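Local coordinates for protein beta-mannosidase (PDB 4CVU) that probably hydrolyses terminal beta-linked mannose residues, as a fungal beta-mannosidase of glycoside hydrolase family 2, at residues D402-L407 / D430-I435; N417-W422 / V441-E446. All blocks are in the same frame, centred on the assembly; numbering follows the deposited sequence.

From the N terminus, the chain runs through helix 401-413, strand 418-421, helix 430-439 and strand 442-446, the alternating helix and strand order of a (beta/alpha)8 barrel. Contact 1 pairs the two helices and closes a loop of 22 residues that contains strand 418-421. Contact 2 pairs the two strands and closes a loop of 18 residues that contains the whole of helix 430-439. The segments alternate along the sequence, so the contacts cross and neither lies within the other. Their centres are about 13 Å apart. They meet through Tyr433, which packs on Leu443 and probably hydrogen-bonds to Ser445. Together they tie the outer helical layer to the inner parallel strands of the catalytic barrel.

Contact 1 of 2, residues D402-L407 / D430-I435; sequences DRMNRL and DWIYDI. With CD (cadmium ion), chain R; CD (cadmium ion), chain S; CD (cadmium ion), chain B.
In Met404, CG lies beside the backbone N and anti to the carbonyl carbon (chi1 -68°). In Trp431, CG sits between the backbone N and the carbonyl carbon (chi1 69°). The indole reaches back to the other helix, and its six-membered ring brings CH2 to 3.6 Å from Met404 CG. The two side chains cross at about a right angle. The methionine then bends at its next two torsions, and its CE comes 4.2 Å from Ile432 CG2. Helices 401-413 and 430-439 are neighbours in the outer layer of a (beta/alpha)8 barrel, the catalytic fold of family 2. Their short segments run at 30° with axes 10.7 Å apart, joined by side chains without a hydrogen bond between them. Ile435 fills the next position along the interface. Its CD1 is 4.4 Å from Met404 CB, and its CG1 is 4.0 Å from Asn405 OD1. That oxygen accepts a hydrogen bond from Arg439. An alanine at Trp431 would probably leave Met404 CG without its aromatic neighbour and open a gap between the helices. Asp430 and Asp434, one turn apart, both grip the same cadmium ion, each with both carboxylate oxygens. Asp430 OD1 bridges to a second cadmium ion, 2.7 Å away, which His477 also binds. Asp402 OD2 holds a third cadmium ion at 2.2 Å.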
loop_
_atom_site.group_PDB
_atom_site.type_symbol
_atom_site.label_atom_id
_atom_site.label_comp_id
_atom_site.label_asym_id
_atom_site.label_seq_id
_atom_site.Cartn_x
_atom_site.Cartn_y
_atom_site.Cartn_z
ATOM N N ASP A 402 5.994 -4.412 24.781
ATOM C CA ASP A 402 4.744 -5.015 24.318
ATOM C C ASP A 402 4.959 -6.019 23.201
ATOM O O ASP A 402 4.394 -7.101 23.236
ATOM C CB ASP A 402 3.782 -3.946 23.829
ATOM C CG ASP A 402 3.089 -3.216 24.950
ATOM O OD1 ASP A 402 3.204 -3.607 26.125
ATOM O OD2 ASP A 402 2.386 -2.218 24.643
ATOM N N ARG A 403 5.752 -5.639 22.196
ATOM C CA ARG A 403 6.015 -6.506 21.073
ATOM C C ARG A 403 6.700 -7.798 21.545
ATOM O O ARG A 403 6.382 -8.871 21.060
ATOM C CB ARG A 403 6.860 -5.816 19.996
ATOM C CG ARG A 403 6.065 -4.963 19.008
ATOM C CD ARG A 403 6.976 -4.221 18.015
ATOM N NE ARG A 403 7.592 -5.190 17.101
ATOM C CZ ARG A 403 8.483 -4.916 16.149
ATOM N NH1 ARG A 403 8.847 -3.679 15.918
ATOM N NH2 ARG A 403 8.954 -5.913 15.373
ATOM N N MET A 404 7.653 -7.692 22.474
ATOM C CA MET A 404 8.411 -8.867 22.909
ATOM C C MET A 404 7.602 -9.688 23.926
ATOM O O MET A 404 7.680 -10.907 23.939
ATOM C CB MET A 404 9.767 -8.470 23.486
ATOM C CG MET A 404 10.717 -7.898 22.444
ATOM S SD MET A 404 11.083 -9.083 21.128
ATOM C CE MET A 404 11.541 -10.532 22.094
ATOM N N ASN A 405 6.777 -9.026 24.734
ATOM C CA ASN A 405 5.847 -9.771 25.572
ATOM C C ASN A 405 4.849 -10.634 24.766
ATOM O O ASN A 405 4.675 -11.829 25.086
ATOM C CB ASN A 405 5.155 -8.840 26.595
ATOM C CG ASN A 405 5.994 -8.676 27.877
ATOM O OD1 ASN A 405 6.362 -9.660 28.496
ATOM N ND2 ASN A 405 6.298 -7.447 28.252
ATOM N N ARG A 406 4.271 -10.077 23.687
ATOM C CA ARG A 406 3.385 -10.867 22.811
ATOM C C ARG A 406 4.118 -12.057 22.198
ATOM O O ARG A 406 3.569 -13.144 22.043
ATOM C CB ARG A 406 2.832 -10.021 21.676
ATOM C CG ARG A 406 1.867 -8.924 22.170
ATOM C CD ARG A 406 1.057 -8.355 21.021
ATOM N NE ARG A 406 1.793 -7.490 20.116
ATOM C CZ ARG A 406 1.936 -6.160 20.283
ATOM N NH1 ARG A 406 1.473 -5.548 21.338
ATOM N NH2 ARG A 406 2.575 -5.440 19.365
ATOM N N LEU A 407 5.356 -11.811 21.773
ATOM C CA LEU A 407 6.178 -12.896 21.226
ATOM C C LEU A 407 6.436 -13.971 22.289
ATOM O O LEU A 407 6.445 -15.194 21.972
ATOM C CB LEU A 407 7.488 -12.335 20.683
ATOM C CG LEU A 407 8.462 -13.351 20.081
ATOM C CD1 LEU A 407 9.261 -12.649 18.980
ATOM C CD2 LEU A 407 9.417 -13.908 21.103
ATOM N N ASP A 430 19.318 -6.371 28.426
ATOM C CA ASP A 430 18.897 -6.898 29.712
ATOM C C ASP A 430 17.367 -7.110 29.802
ATOM O O ASP A 430 16.916 -8.132 30.320
ATOM C CB ASP A 430 19.389 -5.975 30.884
ATOM C CG ASP A 430 18.748 -6.334 32.247
ATOM O OD1 ASP A 430 18.908 -7.480 32.792
ATOM O OD2 ASP A 430 18.061 -5.455 32.817
ATOM N N TRP A 431 16.585 -6.144 29.332
ATOM C CA TRP A 431 15.151 -6.230 29.488
ATOM C C TRP A 431 14.501 -7.441 28.799
ATOM O O TRP A 431 13.469 -7.906 29.259
ATOM C CB TRP A 431 14.454 -4.917 29.124
ATOM C CG TRP A 431 14.469 -4.537 27.680
ATOM C CD1 TRP A 431 15.385 -3.743 27.041
ATOM C CD2 TRP A 431 13.488 -4.878 26.703
ATOM N NE1 TRP A 431 15.042 -3.592 25.721
ATOM C CE2 TRP A 431 13.883 -4.277 25.484
ATOM C CE3 TRP A 431 12.314 -5.643 26.731
ATOM C CZ2 TRP A 431 13.135 -4.410 24.306
ATOM C CZ3 TRP A 431 11.578 -5.771 25.566
ATOM C CH2 TRP A 431 11.993 -5.153 24.367
ATOM N N ILE A 432 15.129 -7.984 27.757
ATOM C CA ILE A 432 14.589 -9.144 27.057
ATOM C C ILE A 432 14.929 -10.442 27.817
ATOM O O ILE A 432 14.081 -11.315 27.929
ATOM C CB ILE A 432 15.079 -9.212 25.585
ATOM C CG1 ILE A 432 14.529 -8.028 24.803
ATOM C CG2 ILE A 432 14.628 -10.520 24.935
ATOM C CD1 ILE A 432 14.961 -7.960 23.352
ATOM N N TYR A 433 16.165 -10.573 28.294
ATOM C CA TYR A 433 16.539 -11.675 29.188
ATOM C C TYR A 433 15.669 -11.634 30.447
ATOM O O TYR A 433 15.326 -12.664 30.979
ATOM C CB TYR A 433 18.031 -11.638 29.588
ATOM C CG TYR A 433 18.984 -12.288 28.581
ATOM C CD1 TYR A 433 19.526 -11.566 27.517
ATOM C CD2 TYR A 433 19.363 -13.622 28.710
ATOM C CE1 TYR A 433 20.397 -12.166 26.591
ATOM C CE2 TYR A 433 20.250 -14.214 27.808
ATOM C CZ TYR A 433 20.767 -13.480 26.747
ATOM O OH TYR A 433 21.644 -14.052 25.825
ATOM N N ASP A 434 15.294 -10.447 30.918
ATOM C CA ASP A 434 14.382 -10.354 32.057
ATOM C C ASP A 434 13.070 -11.072 31.830
ATOM O O ASP A 434 12.546 -11.727 32.743
ATOM C CB ASP A 434 14.035 -8.892 32.366
ATOM C CG ASP A 434 15.135 -8.174 33.083
ATOM O OD1 ASP A 434 16.138 -8.818 33.533
ATOM O OD2 ASP A 434 14.975 -6.938 33.189
ATOM N N ILE A 435 12.525 -10.929 30.638
ATOM C CA ILE A 435 11.276 -11.543 30.289
ATOM C C ILE A 435 11.486 -13.066 30.308
ATOM O O ILE A 435 10.720 -13.837 30.884
ATOM C CB ILE A 435 10.816 -11.047 28.910
ATOM C CG1 ILE A 435 10.299 -9.597 29.071
ATOM C CG2 ILE A 435 9.678 -11.920 28.390
ATOM C CD1 ILE A 435 10.216 -8.812 27.813
HETATM CD CD CD R . 17.041 -6.547 34.526
HETATM CD CD CD S . 21.461 -6.895 33.267
HETATM CD CD CD B . 1.533 -1.303 26.473
HETATM O O HOH W 1 16.085 -4.773 35.209
HETATM O O HOH W 2 18.299 -7.434 36.578
HETATM O O HOH W 3 20.765 -4.633 34.511
HETATM O O HOH W 4 21.926 -7.771 31.028
#

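Contact 2 of 2, residues N417-W422 / V441-E446; sequences NMLRVW and VLLWSE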
loop_
_atom_site.group_PDB
_atom_site.type_symbol
_atom_site.label_atom_id
_atom_site.label_comp_id
_atom_site.label_asym_id
_atom_site.label_seq_id
_atom_site.Cartn_x
_atom_site.Cartn_y
_atom_site.Cartn_z
ATOM N N ASN A 417 10.370 -24.652 25.951
ATOM C CA ASN A 417 11.171 -24.371 27.126
ATOM C C ASN A 417 12.508 -23.757 26.777
ATOM O O ASN A 417 13.274 -23.419 27.680
ATOM C CB ASN A 417 11.327 -25.601 28.024
ATOM C CG ASN A 417 11.885 -26.778 27.286
ATOM O OD1 ASN A 417 12.664 -26.603 26.378
ATOM N ND2 ASN A 417 11.401 -27.970 27.598
ATOM N N MET A 418 12.756 -23.518 25.480
ATOM C CA MET A 418 14.033 -22.972 25.024
ATOM C C MET A 418 13.876 -22.206 23.713
ATOM O O MET A 418 13.055 -22.587 22.860
ATOM C CB MET A 418 15.059 -24.125 24.812
ATOM C CG MET A 418 16.461 -23.661 24.476
ATOM S SD MET A 418 17.623 -25.060 24.310
ATOM C CE MET A 418 18.145 -25.287 25.991
ATOM N N LEU A 419 14.626 -21.101 23.608
ATOM C CA LEU A 419 14.956 -20.451 22.362
ATOM C C LEU A 419 16.458 -20.457 22.162
ATOM O O LEU A 419 17.244 -20.214 23.107
ATOM C CB LEU A 419 14.438 -18.984 22.300
ATOM C CG LEU A 419 12.944 -18.769 22.429
ATOM C CD1 LEU A 419 12.614 -17.294 22.654
ATOM C CD2 LEU A 419 12.210 -19.270 21.215
ATOM N N ARG A 420 16.885 -20.678 20.921
ATOM C CA ARG A 420 18.236 -20.388 20.542
ATOM C C ARG A 420 18.314 -18.987 20.003
ATOM O O ARG A 420 17.703 -18.707 18.976
ATOM C CB ARG A 420 18.735 -21.348 19.467
ATOM C CG ARG A 420 19.989 -20.840 18.791
ATOM C CD ARG A 420 20.695 -21.985 18.099
ATOM N NE ARG A 420 21.859 -21.529 17.342
ATOM C CZ ARG A 420 22.025 -21.609 16.024
ATOM N NH1 ARG A 420 21.097 -22.106 15.217
ATOM N NH2 ARG A 420 23.153 -21.177 15.497
ATOM N N VAL A 421 19.064 -18.130 20.685
ATOM C CA VAL A 421 19.267 -16.760 20.270
ATOM C C VAL A 421 20.396 -16.757 19.228
ATOM O O VAL A 421 21.578 -16.696 19.548
ATOM C CB VAL A 421 19.565 -15.811 21.450
ATOM C CG1 VAL A 421 19.582 -14.363 20.984
ATOM C CG2 VAL A 421 18.539 -15.975 22.529
ATOM N N TRP A 422 19.967 -16.812 17.972
ATOM C CA TRP A 422 20.782 -17.025 16.807
ATOM C C TRP A 422 21.809 -15.923 16.564
ATOM O O TRP A 422 21.501 -14.751 16.715
ATOM C CB TRP A 422 19.829 -17.127 15.594
ATOM C CG TRP A 422 20.536 -17.195 14.261
ATOM C CD1 TRP A 422 21.057 -18.323 13.679
ATOM C CD2 TRP A 422 20.804 -16.119 13.371
ATOM N NE1 TRP A 422 21.606 -18.008 12.457
ATOM C CE2 TRP A 422 21.479 -16.659 12.253
ATOM C CE3 TRP A 422 20.567 -14.734 13.413
ATOM C CZ2 TRP A 422 21.917 -15.865 11.183
ATOM C CZ3 TRP A 422 20.982 -13.952 12.352
ATOM C CH2 TRP A 422 21.660 -14.512 11.255
ATOM N N VAL A 441 11.946 -19.405 30.126
ATOM C CA VAL A 441 12.383 -19.842 28.817
ATOM C C VAL A 441 13.910 -19.838 28.809
ATOM O O VAL A 441 14.552 -18.794 28.973
ATOM C CB VAL A 441 11.780 -18.929 27.715
ATOM C CG1 VAL A 441 12.143 -19.405 26.323
ATOM C CG2 VAL A 441 10.258 -18.795 27.864
ATOM N N LEU A 442 14.534 -21.011 28.615
ATOM C CA LEU A 442 15.994 -21.055 28.520
ATOM C C LEU A 442 16.457 -20.382 27.257
ATOM O O LEU A 442 15.840 -20.606 26.195
ATOM C CB LEU A 442 16.496 -22.529 28.522
ATOM C CG LEU A 442 16.361 -23.221 29.884
ATOM C CD1 LEU A 442 16.713 -24.715 29.790
ATOM C CD2 LEU A 442 17.266 -22.547 30.899
ATOM N N LEU A 443 17.501 -19.545 27.346
ATOM C CA LEU A 443 18.084 -18.872 26.214
ATOM C C LEU A 443 19.491 -19.381 25.891
ATOM O O LEU A 443 20.468 -18.991 26.529
ATOM C CB LEU A 443 18.143 -17.346 26.432
ATOM C CG LEU A 443 16.808 -16.673 26.532
ATOM C CD1 LEU A 443 16.894 -15.163 26.625
ATOM C CD2 LEU A 443 15.884 -17.144 25.439
ATOM N N TRP A 444 19.597 -20.214 24.883
ATOM C CA TRP A 444 20.871 -20.615 24.392
ATOM C C TRP A 444 21.421 -19.440 23.613
ATOM O O TRP A 444 20.926 -19.166 22.581
ATOM C CB TRP A 444 20.675 -21.840 23.524
ATOM C CG TRP A 444 21.622 -22.116 22.411
ATOM C CD1 TRP A 444 22.562 -21.303 21.856
ATOM C CD2 TRP A 444 21.739 -23.353 21.733
ATOM N NE1 TRP A 444 23.215 -21.943 20.862
ATOM C CE2 TRP A 444 22.735 -23.208 20.759
ATOM C CE3 TRP A 444 21.051 -24.547 21.811
ATOM C CZ2 TRP A 444 23.097 -24.239 19.897
ATOM C CZ3 TRP A 444 21.426 -25.579 20.964
ATOM C CH2 TRP A 444 22.409 -25.410 20.015
ATOM N N SER A 445 22.512 -18.847 24.059
ATOM C CA SER A 445 23.021 -17.632 23.519
ATOM C C SER A 445 24.318 -17.771 22.760
ATOM O O SER A 445 25.028 -18.751 22.931
ATOM C CB SER A 445 23.132 -16.556 24.596
ATOM O OG SER A 445 21.931 -16.511 25.284
ATOM N N GLU A 446 24.581 -16.798 21.896
ATOM C CA GLU A 446 25.709 -16.910 20.968
ATOM C C GLU A 446 26.448 -15.592 20.826
ATOM O O GLU A 446 25.882 -14.520 21.034
ATOM C CB GLU A 446 25.228 -17.435 19.599
ATOM C CG GLU A 446 24.622 -18.840 19.709
ATOM C CD GLU A 446 24.408 -19.600 18.388
ATOM O OE1 GLU A 446 24.505 -19.057 17.280
ATOM O OE2 GLU A 446 24.107 -20.796 18.480
#
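Arg420 and Trp444 pair on adjacent parallel strands of the catalytic barrel, the two strands of a beta-alpha-beta unit with helix 430-439 between them. Backbone bonds zip the strands together from Asn417 O to Trp444 O; that from Leu419 N to Leu442 O is 2.9 Å long. The tight part is the face carrying Arg420 and Trp444. Arg420 CG is anti to the backbone N (chi1 164°), and the chain is extended from CG to NE. Its CD lies over one face of the indole, 3.8 Å from the centroid of the five-membered ring, a CH-pi contact. On the same face, Met418 SD reaches the indole edge at CE3. The face carrying Leu419 and Leu443 is looser and mostly apolar. There Leu419 CB is 3.9 Å from Leu443 CD2, and Leu419 CG is 4.0 Å from Val441 CG1. Neither side is open to solvent, since every touching residue is buried. Beyond the indole, Arg420 grips Glu446 side-on in a salt bridge. Arg420 NH2 donates to the syn lone pair of Glu446 OE1 at 3.1 Å. Arg420 NH1 also forms a salt bridge with Glu594. A hydrogen bond between Ser423 OG and Glu446 OE1 holds the carboxylate as well. Glu446 OE2 accepts twice: Trp444 NE1 donates to the anti lone pair of OE2 at 2.8 Å, and Arg420 NE meets OE2 at 2.6 Å from above the carboxylate plane, 48° out of it.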